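Envelope glycoprotein (Bourbon virus, PDB 5ZKX) probably drives fusion of viral and host membranes as a trimeric, gp64-like class III fusion glycoprotein, captured here in its postfusion state. Local coordinates at residues 32-37 against 202-207; 150-155 against 163-168; 239-244 against 253-258; 246-251 against 266-271. All coordinates share one frame; numbering follows the deposited sequence.

Contact 1 (32-37 against 202-207)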
loop_
_atom_site.group_PDB
_atom_site.type_symbol
_atom_site.label_atom_id
_atom_site.label_comp_id
_atom_site.label_asym_id
_atom_site.label_seq_id
_atom_site.Cartn_x
_atom_site.Cartn_y
_atom_site.Cartn_z
ATOM N N VAL A 32 18.430 -11.918 20.816
ATOM C CA VAL A 32 17.940 -10.590 21.160
ATOM C C VAL A 32 16.981 -10.690 22.338
ATOM O O VAL A 32 16.377 -11.735 22.598
ATOM C CB VAL A 32 17.233 -9.899 19.968
ATOM C CG1 VAL A 32 18.179 -9.732 18.793
ATOM C CG2 VAL A 32 15.996 -10.686 19.552
ATOM N N THR A 33 16.852 -9.580 23.055
ATOM C CA THR A 33 15.738 -9.377 23.970
ATOM C C THR A 33 14.653 -8.613 23.219
ATOM O O THR A 33 14.916 -7.544 22.658
ATOM C CB THR A 33 16.181 -8.621 25.222
ATOM O OG1 THR A 33 16.857 -9.523 26.108
ATOM C CG2 THR A 33 14.979 -8.030 25.941
ATOM N N LYS A 34 13.448 -9.169 23.188
ATOM C CA LYS A 34 12.349 -8.620 22.406
ATOM C C LYS A 34 11.299 -8.061 23.356
ATOM O O LYS A 34 10.742 -8.800 24.174
ATOM C CB LYS A 34 11.750 -9.686 21.491
ATOM C CG LYS A 34 10.620 -9.196 20.607
ATOM C CD LYS A 34 9.907 -10.366 19.958
ATOM C CE LYS A 34 8.627 -9.931 19.273
ATOM N NZ LYS A 34 7.965 -11.073 18.581
ATOM N N THR A 35 11.038 -6.760 23.249
ATOM C CA THR A 35 10.099 -6.065 24.120
ATOM C C THR A 35 8.793 -5.815 23.378
ATOM O O THR A 35 8.800 -5.257 22.278
ATOM C CB THR A 35 10.690 -4.738 24.597
ATOM O OG1 THR A 35 12.034 -4.947 25.046
ATOM C CG2 THR A 35 9.859 -4.158 25.732
ATOM N N THR A 36 7.677 -6.224 23.982
ATOM C CA THR A 36 6.356 -6.011 23.408
ATOM C C THR A 36 5.427 -5.404 24.454
ATOM O O THR A 36 5.698 -5.439 25.656
ATOM C CB THR A 36 5.748 -7.317 22.864
ATOM O OG1 THR A 36 5.715 -8.308 23.897
ATOM C CG2 THR A 36 6.565 -7.840 21.694
ATOM N N VAL A 37 4.332 -4.822 23.972
ATOM C CA VAL A 37 3.319 -4.217 24.832
ATOM C C VAL A 37 1.945 -4.748 24.447
ATOM O O VAL A 37 0.937 -4.042 24.564
ATOM C CB VAL A 37 3.368 -2.682 24.749
ATOM C CG1 VAL A 37 4.508 -2.157 25.594
ATOM C CG2 VAL A 37 3.535 -2.231 23.306
ATOM N N GLU A 202 11.015 -10.922 26.147
ATOM C CA GLU A 202 11.372 -12.318 25.954
ATOM C C GLU A 202 12.718 -12.397 25.250
ATOM O O GLU A 202 13.075 -11.521 24.457
ATOM C CB GLU A 202 10.306 -13.070 25.141
ATOM C CG GLU A 202 10.083 -12.515 23.743
ATOM C CD GLU A 202 9.204 -13.410 22.889
ATOM O OE1 GLU A 202 8.620 -14.371 23.437
ATOM O OE2 GLU A 202 9.100 -13.155 21.670
ATOM N N THR A 203 13.471 -13.445 25.567
ATOM C CA THR A 203 14.714 -13.739 24.871
ATOM C C THR A 203 14.434 -14.722 23.744
ATOM O O THR A 203 13.797 -15.757 23.961
ATOM C CB THR A 203 15.753 -14.317 25.831
ATOM O OG1 THR A 203 15.842 -13.482 26.991
ATOM C CG2 THR A 203 17.118 -14.392 25.159
ATOM N N LYS A 204 14.898 -14.394 22.544
ATOM C CA LYS A 204 14.681 -15.271 21.404
ATOM C C LYS A 204 15.767 -15.015 20.370
ATOM O O LYS A 204 16.498 -14.023 20.438
ATOM C CB LYS A 204 13.285 -15.068 20.804
ATOM C CG LYS A 204 13.089 -13.727 20.114
ATOM C CD LYS A 204 11.684 -13.600 19.558
ATOM C CE LYS A 204 11.398 -14.680 18.526
ATOM N NZ LYS A 204 10.051 -14.524 17.906
ATOM N N PHE A 205 15.873 -15.941 19.420
ATOM C CA PHE A 205 16.755 -15.811 18.269
ATOM C C PHE A 205 15.921 -15.420 17.060
ATOM O O PHE A 205 14.881 -16.031 16.798
ATOM C CB PHE A 205 17.496 -17.120 17.975
ATOM C CG PHE A 205 18.342 -17.613 19.108
ATOM C CD1 PHE A 205 17.803 -18.422 20.095
ATOM C CD2 PHE A 205 19.684 -17.280 19.180
ATOM C CE1 PHE A 205 18.586 -18.878 21.139
ATOM C CE2 PHE A 205 20.471 -17.733 20.218
ATOM C CZ PHE A 205 19.924 -18.533 21.200
ATOM N N ILE A 206 16.373 -14.410 16.326
ATOM C CA ILE A 206 15.698 -14.038 15.086
ATOM C C ILE A 206 16.628 -14.341 13.916
ATOM O O ILE A 206 17.846 -14.142 14.021
ATOM C CB ILE A 206 15.256 -12.564 15.101
ATOM C CG1 ILE A 206 16.462 -11.625 15.156
ATOM C CG2 ILE A 206 14.316 -12.299 16.272
ATOM C CD1 ILE A 206 16.128 -10.198 14.828
ATOM N N PRO A 207 16.110 -14.848 12.800
ATOM C CA PRO A 207 16.975 -15.133 11.650
ATOM C C PRO A 207 17.297 -13.870 10.866
ATOM O O PRO A 207 16.451 -12.991 10.684
ATOM C CB PRO A 207 16.136 -16.108 10.817
ATOM C CG PRO A 207 14.719 -15.752 11.156
ATOM C CD PRO A 207 14.733 -15.332 12.598
#

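Contact 2 (150-155 against 163-168)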
loop_
_atom_site.group_PDB
_atom_site.type_symbol
_atom_site.label_atom_id
_atom_site.label_comp_id
_atom_site.label_asym_id
_atom_site.label_seq_id
_atom_site.Cartn_x
_atom_site.Cartn_y
_atom_site.Cartn_z
ATOM N N LEU A 150 -7.449 -1.416 21.522
ATOM C CA LEU A 150 -6.423 -0.419 21.244
ATOM C C LEU A 150 -5.064 -1.095 21.130
ATOM O O LEU A 150 -4.681 -1.885 22.000
ATOM C CB LEU A 150 -6.384 0.660 22.329
ATOM C CG LEU A 150 -5.344 1.757 22.072
ATOM C CD1 LEU A 150 -5.663 2.509 20.789
ATOM C CD2 LEU A 150 -5.238 2.711 23.252
ATOM N N GLU A 151 -4.338 -0.777 20.060
ATOM C CA GLU A 151 -2.997 -1.301 19.826
ATOM C C GLU A 151 -1.994 -0.266 20.322
ATOM O O GLU A 151 -1.895 0.831 19.763
ATOM C CB GLU A 151 -2.785 -1.617 18.347
ATOM C CG GLU A 151 -1.826 -2.771 18.084
ATOM C CD GLU A 151 -2.443 -4.120 18.393
ATOM O OE1 GLU A 151 -3.277 -4.596 17.594
ATOM O OE2 GLU A 151 -2.097 -4.703 19.440
ATOM N N VAL A 152 -1.262 -0.612 21.372
ATOM C CA VAL A 152 -0.284 0.279 21.982
ATOM C C VAL A 152 1.067 0.054 21.318
ATOM O O VAL A 152 1.444 -1.084 21.011
ATOM C CB VAL A 152 -0.223 0.048 23.505
ATOM C CG1 VAL A 152 1.110 0.499 24.082
ATOM C CG2 VAL A 152 -1.367 0.779 24.184
ATOM N N ARG A 153 1.793 1.144 21.076
ATOM C CA ARG A 153 3.070 1.109 20.379
ATOM C C ARG A 153 4.211 1.434 21.339
ATOM O O ARG A 153 4.002 1.795 22.500
ATOM C CB ARG A 153 3.072 2.082 19.195
ATOM C CG ARG A 153 2.491 1.519 17.897
ATOM C CD ARG A 153 1.036 1.151 18.056
ATOM N NE ARG A 153 0.258 1.387 16.845
ATOM C CZ ARG A 153 -0.014 0.456 15.941
ATOM N NH1 ARG A 153 0.433 -0.782 16.105
ATOM N NH2 ARG A 153 -0.738 0.761 14.872
ATOM N N LEU A 154 5.435 1.307 20.831
ATOM C CA LEU A 154 6.643 1.508 21.620
ATOM C C LEU A 154 7.488 2.616 21.007
ATOM O O LEU A 154 7.776 2.593 19.806
ATOM C CB LEU A 154 7.453 0.212 21.713
ATOM C CG LEU A 154 6.934 -0.838 22.699
ATOM C CD1 LEU A 154 7.420 -2.228 22.323
ATOM C CD2 LEU A 154 7.349 -0.492 24.118
ATOM N N VAL A 155 7.881 3.585 21.834
ATOM C CA VAL A 155 8.808 4.634 21.417
ATOM C C VAL A 155 10.007 4.622 22.351
ATOM O O VAL A 155 10.072 3.808 23.277
ATOM C CB VAL A 155 8.137 6.018 21.400
ATOM C CG1 VAL A 155 7.104 6.091 20.292
ATOM C CG2 VAL A 155 7.516 6.320 22.754
ATOM N N ALA A 163 5.750 2.348 26.376
ATOM C CA ALA A 163 4.437 2.123 25.790
ATOM C C ALA A 163 3.679 3.442 25.675
ATOM O O ALA A 163 3.631 4.223 26.631
ATOM C CB ALA A 163 3.642 1.130 26.638
ATOM N N VAL A 164 3.083 3.687 24.505
ATOM C CA VAL A 164 2.363 4.927 24.237
ATOM C C VAL A 164 1.150 4.639 23.364
ATOM O O VAL A 164 1.062 3.609 22.691
ATOM C CB VAL A 164 3.247 5.990 23.544
ATOM C CG1 VAL A 164 4.330 6.493 24.484
ATOM C CG2 VAL A 164 3.851 5.429 22.264
ATOM N N ILE A 165 0.208 5.578 23.381
ATOM C CA ILE A 165 -0.896 5.605 22.431
ATOM C C ILE A 165 -0.611 6.702 21.420
ATOM O O ILE A 165 -0.275 7.833 21.797
ATOM C CB ILE A 165 -2.243 5.839 23.133
ATOM C CG1 ILE A 165 -2.412 4.861 24.295
ATOM C CG2 ILE A 165 -3.388 5.688 22.137
ATOM C CD1 ILE A 165 -3.387 5.325 25.353
ATOM N N VAL A 166 -0.729 6.370 20.138
ATOM C CA VAL A 166 -0.473 7.310 19.055
ATOM C C VAL A 166 -1.797 7.911 18.612
ATOM O O VAL A 166 -2.757 7.184 18.319
ATOM C CB VAL A 166 0.257 6.626 17.883
ATOM C CG1 VAL A 166 1.682 6.292 18.280
ATOM C CG2 VAL A 166 -0.469 5.362 17.458
ATOM N N MET A 167 -1.860 9.234 18.589
ATOM C CA MET A 167 -3.046 9.926 18.125
ATOM C C MET A 167 -3.011 10.060 16.607
ATOM O O MET A 167 -1.941 10.018 15.995
ATOM C CB MET A 167 -3.142 11.302 18.779
ATOM C CG MET A 167 -3.117 11.276 20.299
ATOM S SD MET A 167 -4.623 10.569 20.993
ATOM C CE MET A 167 -3.964 9.232 21.976
ATOM N N PRO A 168 -4.176 10.195 15.970
ATOM C CA PRO A 168 -4.181 10.388 14.511
ATOM C C PRO A 168 -3.431 11.630 14.057
ATOM O O PRO A 168 -2.960 11.669 12.914
ATOM C CB PRO A 168 -5.677 10.465 14.178
ATOM C CG PRO A 168 -6.332 9.661 15.254
ATOM C CD PRO A 168 -5.523 9.916 16.498
#

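Contact 3 (239-244 against 253-258)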
loop_
_atom_site.group_PDB
_atom_site.type_symbol
_atom_site.label_atom_id
_atom_site.label_comp_id
_atom_site.label_asym_id
_atom_site.label_seq_id
_atom_site.Cartn_x
_atom_site.Cartn_y
_atom_site.Cartn_z
ATOM N N GLY A 239 8.749 -13.583 12.716
ATOM C CA GLY A 239 7.355 -13.844 12.418
ATOM C C GLY A 239 6.974 -13.145 11.131
ATOM O O GLY A 239 7.503 -13.442 10.056
ATOM N N ASP A 240 6.046 -12.197 11.229
ATOM C CA ASP A 240 5.627 -11.401 10.087
ATOM C C ASP A 240 6.266 -10.019 10.079
ATOM O O ASP A 240 5.843 -9.157 9.304
ATOM C CB ASP A 240 4.103 -11.283 10.058
ATOM C CG ASP A 240 3.526 -10.826 11.385
ATOM O OD1 ASP A 240 4.306 -10.590 12.330
ATOM O OD2 ASP A 240 2.285 -10.701 11.481
ATOM N N ASN A 241 7.269 -9.792 10.926
ATOM C CA ASN A 241 8.017 -8.543 10.974
ATOM C C ASN A 241 9.320 -8.692 10.202
ATOM O O ASN A 241 10.044 -9.676 10.383
ATOM C CB ASN A 241 8.328 -8.143 12.418
ATOM C CG ASN A 241 7.117 -7.617 13.156
ATOM O OD1 ASN A 241 6.083 -7.335 12.555
ATOM N ND2 ASN A 241 7.245 -7.473 14.471
ATOM N N PHE A 242 9.625 -7.708 9.361
ATOM C CA PHE A 242 10.846 -7.707 8.568
ATOM C C PHE A 242 11.486 -6.336 8.671
ATOM O O PHE A 242 10.818 -5.321 8.453
ATOM C CB PHE A 242 10.558 -8.059 7.108
ATOM C CG PHE A 242 9.877 -9.381 6.935
ATOM C CD1 PHE A 242 8.506 -9.496 7.099
ATOM C CD2 PHE A 242 10.607 -10.511 6.618
ATOM C CE1 PHE A 242 7.878 -10.708 6.947
ATOM C CE2 PHE A 242 9.981 -11.723 6.458
ATOM C CZ PHE A 242 8.614 -11.823 6.632
ATOM N N PHE A 243 12.777 -6.307 8.993
ATOM C CA PHE A 243 13.417 -5.052 9.355
ATOM C C PHE A 243 14.922 -5.179 9.203
ATOM O O PHE A 243 15.486 -6.270 9.320
ATOM C CB PHE A 243 13.071 -4.647 10.792
ATOM C CG PHE A 243 13.353 -5.720 11.809
ATOM C CD1 PHE A 243 12.435 -6.733 12.045
ATOM C CD2 PHE A 243 14.531 -5.715 12.533
ATOM C CE1 PHE A 243 12.695 -7.721 12.973
ATOM C CE2 PHE A 243 14.792 -6.700 13.467
ATOM C CZ PHE A 243 13.873 -7.702 13.684
ATOM N N GLU A 244 15.558 -4.042 8.950
ATOM C CA GLU A 244 17.009 -3.938 8.895
ATOM C C GLU A 244 17.544 -3.736 10.309
ATOM O O GLU A 244 17.238 -2.727 10.953
ATOM C CB GLU A 244 17.410 -2.778 7.987
ATOM C CG GLU A 244 18.795 -2.853 7.404
ATOM C CD GLU A 244 19.038 -1.746 6.400
ATOM O OE1 GLU A 244 18.266 -1.645 5.423
ATOM O OE2 GLU A 244 19.991 -0.963 6.596
ATOM N N LEU A 253 10.460 -1.162 16.547
ATOM C CA LEU A 253 9.352 -1.091 15.608
ATOM C C LEU A 253 8.098 -0.638 16.341
ATOM O O LEU A 253 8.087 -0.535 17.571
ATOM C CB LEU A 253 9.150 -2.456 14.952
ATOM C CG LEU A 253 10.350 -3.079 14.240
ATOM C CD1 LEU A 253 9.954 -4.394 13.586
ATOM C CD2 LEU A 253 10.926 -2.119 13.219
ATOM N N PRO A 254 7.020 -0.326 15.613
ATOM C CA PRO A 254 5.763 0.026 16.294
ATOM C C PRO A 254 5.360 -0.931 17.404
ATOM O O PRO A 254 5.087 -0.493 18.527
ATOM C CB PRO A 254 4.754 0.021 15.143
ATOM C CG PRO A 254 5.544 0.469 13.973
ATOM C CD PRO A 254 6.948 -0.045 14.167
ATOM N N ASP A 255 5.337 -2.234 17.126
ATOM C CA ASP A 255 4.797 -3.214 18.056
ATOM C C ASP A 255 5.852 -3.896 18.914
ATOM O O ASP A 255 5.487 -4.584 19.874
ATOM C CB ASP A 255 4.007 -4.284 17.293
ATOM C CG ASP A 255 4.829 -4.945 16.205
ATOM O OD1 ASP A 255 5.854 -4.364 15.802
ATOM O OD2 ASP A 255 4.456 -6.046 15.753
ATOM N N ALA A 256 7.138 -3.732 18.606
ATOM C CA ALA A 256 8.163 -4.457 19.344
ATOM C C ALA A 256 9.512 -3.772 19.185
ATOM O O ALA A 256 9.769 -3.092 18.189
ATOM C CB ALA A 256 8.256 -5.916 18.881
ATOM N N CYS A 257 10.366 -3.965 20.187
ATOM C CA CYS A 257 11.750 -3.512 20.165
ATOM C C CYS A 257 12.673 -4.718 20.257
ATOM O O CYS A 257 12.382 -5.683 20.973
ATOM C CB CYS A 257 12.040 -2.542 21.312
ATOM S SG CYS A 257 11.086 -1.019 21.237
ATOM N N TYR A 258 13.781 -4.664 19.519
ATOM C CA TYR A 258 14.753 -5.748 19.463
ATOM C C TYR A 258 16.105 -5.218 19.913
ATOM O O TYR A 258 16.695 -4.367 19.240
ATOM C CB TYR A 258 14.854 -6.328 18.052
ATOM C CG TYR A 258 13.556 -6.886 17.522
ATOM C CD1 TYR A 258 12.713 -6.111 16.735
ATOM C CD2 TYR A 258 13.175 -8.188 17.805
ATOM C CE1 TYR A 258 11.525 -6.618 16.249
ATOM C CE2 TYR A 258 11.991 -8.704 17.323
ATOM C CZ TYR A 258 11.169 -7.916 16.545
ATOM O OH TYR A 258 9.988 -8.428 16.062
#

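Contact 4 (246-251 against 266-271)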
loop_
_atom_site.group_PDB
_atom_site.type_symbol
_atom_site.label_atom_id
_atom_site.label_comp_id
_atom_site.label_asym_id
_atom_site.label_seq_id
_atom_site.Cartn_x
_atom_site.Cartn_y
_atom_site.Cartn_z
ATOM N N PRO A 246 20.032 -2.612 13.047
ATOM C CA PRO A 246 20.968 -1.489 12.914
ATOM C C PRO A 246 22.380 -1.790 13.386
ATOM O O PRO A 246 22.719 -2.927 13.726
ATOM C CB PRO A 246 20.322 -0.408 13.785
ATOM C CG PRO A 246 19.666 -1.189 14.872
ATOM C CD PRO A 246 19.164 -2.465 14.228
ATOM N N SER A 247 23.206 -0.743 13.405
ATOM C CA SER A 247 24.608 -0.884 13.783
ATOM C C SER A 247 24.755 -1.328 15.235
ATOM O O SER A 247 25.455 -2.303 15.531
ATOM C CB SER A 247 25.331 0.443 13.550
ATOM O OG SER A 247 24.540 1.529 14.006
ATOM N N SER A 248 24.102 -0.624 16.153
ATOM C CA SER A 248 24.303 -0.825 17.582
ATOM C C SER A 248 23.468 -1.961 18.164
ATOM O O SER A 248 23.472 -2.146 19.385
ATOM C CB SER A 248 24.001 0.473 18.328
ATOM O OG SER A 248 22.840 1.091 17.797
ATOM N N GLY A 249 22.763 -2.722 17.334
ATOM C CA GLY A 249 21.979 -3.836 17.831
ATOM C C GLY A 249 20.857 -3.424 18.763
ATOM O O GLY A 249 20.666 -4.026 19.825
ATOM N N PHE A 250 20.117 -2.389 18.379
ATOM C CA PHE A 250 18.970 -1.923 19.154
ATOM C C PHE A 250 18.054 -1.166 18.208
ATOM O O PHE A 250 18.457 -0.141 17.651
ATOM C CB PHE A 250 19.417 -1.033 20.315
ATOM C CG PHE A 250 18.361 -0.819 21.366
ATOM C CD1 PHE A 250 18.552 0.108 22.374
ATOM C CD2 PHE A 250 17.183 -1.546 21.348
ATOM C CE1 PHE A 250 17.589 0.315 23.346
ATOM C CE2 PHE A 250 16.212 -1.348 22.317
ATOM C CZ PHE A 250 16.416 -0.415 23.318
ATOM N N ILE A 251 16.838 -1.673 18.013
ATOM C CA ILE A 251 15.876 -1.042 17.118
ATOM C C ILE A 251 14.482 -1.246 17.692
ATOM O O ILE A 251 14.191 -2.272 18.313
ATOM C CB ILE A 251 15.980 -1.598 15.675
ATOM C CG1 ILE A 251 15.090 -0.797 14.719
ATOM C CG2 ILE A 251 15.633 -3.084 15.633
ATOM C CD1 ILE A 251 15.078 -1.322 13.301
ATOM N N ASN A 266 24.498 -2.302 27.945
ATOM C CA ASN A 266 24.857 -0.983 27.447
ATOM C C ASN A 266 23.614 -0.113 27.314
ATOM O O ASN A 266 22.532 -0.601 26.975
ATOM C CB ASN A 266 25.568 -1.084 26.096
ATOM C CG ASN A 266 26.909 -1.785 26.192
ATOM O OD1 ASN A 266 27.152 -2.783 25.517
ATOM N ND2 ASN A 266 27.789 -1.263 27.036
ATOM N N LEU A 267 23.778 1.180 27.588
ATOM C CA LEU A 267 22.703 2.157 27.437
ATOM C C LEU A 267 22.795 2.771 26.046
ATOM O O LEU A 267 23.764 3.468 25.730
ATOM C CB LEU A 267 22.795 3.236 28.514
ATOM C CG LEU A 267 22.573 2.800 29.961
ATOM C CD1 LEU A 267 23.077 3.870 30.918
ATOM C CD2 LEU A 267 21.105 2.504 30.208
ATOM N N LEU A 268 21.785 2.522 25.216
ATOM C CA LEU A 268 21.786 3.000 23.843
ATOM C C LEU A 268 20.416 3.546 23.486
ATOM O O LEU A 268 19.393 2.999 23.906
ATOM C CB LEU A 268 22.152 1.885 22.851
ATOM C CG LEU A 268 23.344 0.979 23.159
ATOM C CD1 LEU A 268 22.867 -0.392 23.604
ATOM C CD2 LEU A 268 24.248 0.864 21.943
ATOM N N HIS A 269 20.401 4.621 22.715
ATOM C CA HIS A 269 19.178 5.025 22.039
ATOM C C HIS A 269 18.898 4.028 20.922
ATOM O O HIS A 269 19.769 3.814 20.069
ATOM C CB HIS A 269 19.307 6.438 21.473
ATOM C CG HIS A 269 19.530 7.490 22.515
ATOM N ND1 HIS A 269 19.334 7.260 23.858
ATOM C CD2 HIS A 269 19.924 8.781 22.406
ATOM C CE1 HIS A 269 19.602 8.364 24.535
ATOM N NE2 HIS A 269 19.962 9.300 23.677
ATOM N N PRO A 270 17.733 3.389 20.888
ATOM C CA PRO A 270 17.445 2.453 19.800
ATOM C C PRO A 270 17.121 3.189 18.513
ATOM O O PRO A 270 16.818 4.383 18.501
ATOM C CB PRO A 270 16.226 1.681 20.311
ATOM C CG PRO A 270 15.535 2.650 21.180
ATOM C CD PRO A 270 16.609 3.484 21.835
ATOM N N GLY A 271 17.197 2.450 17.412
ATOM C CA GLY A 271 16.683 2.947 16.156
ATOM C C GLY A 271 15.184 3.112 16.268
ATOM O O GLY A 271 14.498 2.234 16.797
#

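Contact 1 (32-37 against 202-207)
V32, T33 and K34 face K204, T203 and E202 in antiparallel register, on strand segments that approach to 4.7 Å between axes and run at 126° to each other, consistent with twisted and bent strands that diverge beyond the three pairs. They belong to strands 26-36 and 200-210, neighbours inside a mixed seven-stranded sheet. V32 with K204 and K34 with E202 are hydrogen-bonded pairs, and T33 with T203 is the non-hydrogen-bonded pair between them. All four backbone bonds are close to straight; the shortest runs from K34 N to E202 O at 2.7 Å, and V32 N reaches K204 O at 2.9 Å.

One face carries V32, K34, E202 and K204. K34 CG lies anti to its backbone N (chi1 -178°) and the chain beyond it is extended, lying side by side with E202 and pointing the same way. Its CD is 3.4 Å from E202 OE2, whereas NZ stands 3.9 Å from that oxygen, a long salt bridge. The stronger partner of K34 NZ is D238, whose carboxylate also receives K204 NZ. This shared acid probably offsets the repulsion expected between K34 NZ and K204 NZ, 4.1 Å apart. K204 CD touches K34 CD at 3.7 Å, the two chains crossing obliquely.

On the other face T33 OG1 is hydrogen-bonded to E261. Back on the lysine face, towards the buried end of the contact, V32 and I206 cross at about a right angle, their CG2 methyls 4.0 Å apart.

Contact 2 (150-155 against 163-168)
The R153 guanidinium has V166 CG2 at its edge, near its plane, 4.1 Å from NE, while E151 CB from its own segment covers one face, 4.0 Å above the plane and offset toward the rim. The bend at chi2 (62°) turns CD toward the side of E151, and the terminal nitrogens have weak, long ion pairs with E415 and E421.

This is a beta hairpin, strands 153-155 and 162-166, forming two of the three strands of a small antiparallel sheet. The evidence is the hydrogen-bonded pair R153-V164: R153 N to V164 O is 3.0 Å and V164 N to R153 O is 2.9 Å. A163 CA also approaches R153 O, at 3.3 Å, in a CA-H...O contact.

Methyl groups pack around this pair. V155 CG2 meets V164 CG1 at 3.6 Å, the two valines crossing at about a right angle. V152 CG1 rests against A163 CB at 3.7 Å, and L150 CD2 reaches I165 CG2, also at 3.7 Å, before the strand proper begins.

Two backbone bonds join the segments, and V155 with Q162 continues the ladder. The backbone polar atoms of R153 and V164 thus satisfy each other amid mainly aliphatic, buried side chains, and outside that pair the contact is largely apolar.

Contact 3 (239-244 against 253-258)
N241 reaches D255 tip to tip and Y258 obliquely, its ND2 serving both. The bond from N241 ND2 to Y258 OH is straight but weak at 3.3 Å, with ND2 at the edge of the tyrosine ring and the amide turned 88° from the ring plane. A second weak bond, to D255 OD2, is doubtful because that oxygen is less surely placed. K413 NZ binds N241 OD1, D238 binds Y258 OH, and the D255-K413 salt bridge shares the uncertainty of OD2.

F242 takes the other direction, and its backbone N is hydrogen-bonded to N289 of the second subunit. Strand 241-245 is outermost in the seven-stranded sheet, with three strands between it and 256-260. Since no CA pair comes nearer than F243-L253 at 8.4 Å, the segments meet through side chains across a curved sheet, not as paired strands.

F243 then carries the apolar half. Its CG, between the backbone N and the carbonyl carbon (chi1 53°), faces L253 CD1, which F243 CD1 touches at 3.7 Å. The ring forms an offset stack with Y258, centroids 4.5 Å apart and planes at 15°, and F243 CZ lies over the tyrosine face, 3.6 Å from Y258 CD1.

Contact 4 (246-251 against 266-271)
F250 and I251 meet P270 and G271 where the chain segments run 53° apart, measured from CA 248 to 251 against CA 268 to 271, and I251 pairs with G271 in a single parallel bridge. The pair brings the two CA atoms to 4.2 Å. One nearly linear backbone bond closes it, from G271 N to F250 O at 2.9 Å, with the donor standing above the carbonyl plane. A CA-H...O contact follows, I251 CA to G271 O at 3.6 Å. This is how strand 271-272 joins the edge of the seven-stranded sheet, beside strand 250-252.

The side-chain contact centres on the F250 ring. F250 CG is anti to the backbone N (chi1 -164°), and the side chain lies alongside P270, pointing the same way. P270 CB sits over the middle of one face, 3.3 Å from the F250 ring centroid and 5° off the ring normal, a clear CH-pi interaction. At the ring's edge, near its plane, L268 O comes to 3.3 Å from F250 CE1. L268 CB is looser, 4.0 Å from F250 CD1. Farther out, S248 CB meets L268 CD2 at 3.6 Å.

K259 of the adjacent strand adds a cation-pi interaction with the same ring. The electron-rich face thus receives a proline C-H while the electron-poor rim faces a carbonyl oxygen, a complementary arrangement. One backbone bond therefore joins the two segments, G271 is also bonded to C252, and the rest of the contact is weakly polar and dispersive around F250.

Contacts 1, 3 and 4 share the seven-stranded sheet, whereas contact 2 lies on a separate three-stranded sheet. Along the chain, contact 2 falls between the two segments of contact 1; contacts 3 and 4 come later and interleave. Contacts 1 and 3 are closest, with centres about 10 Å apart, because strands 26-36 and 256-260 are neighbours. Contacts 3 and 4 are about 14 Å apart, linked through strands 250-252 and 256-260. Contact 2, about 15 Å from contact 3, touches it at L154 and P254 and meets contact 1 through V37. The two sheets thus abut in the middle of the elongated chain, and residues 239-244 and 253-258 also touch a second subunit of the postfusion trimer.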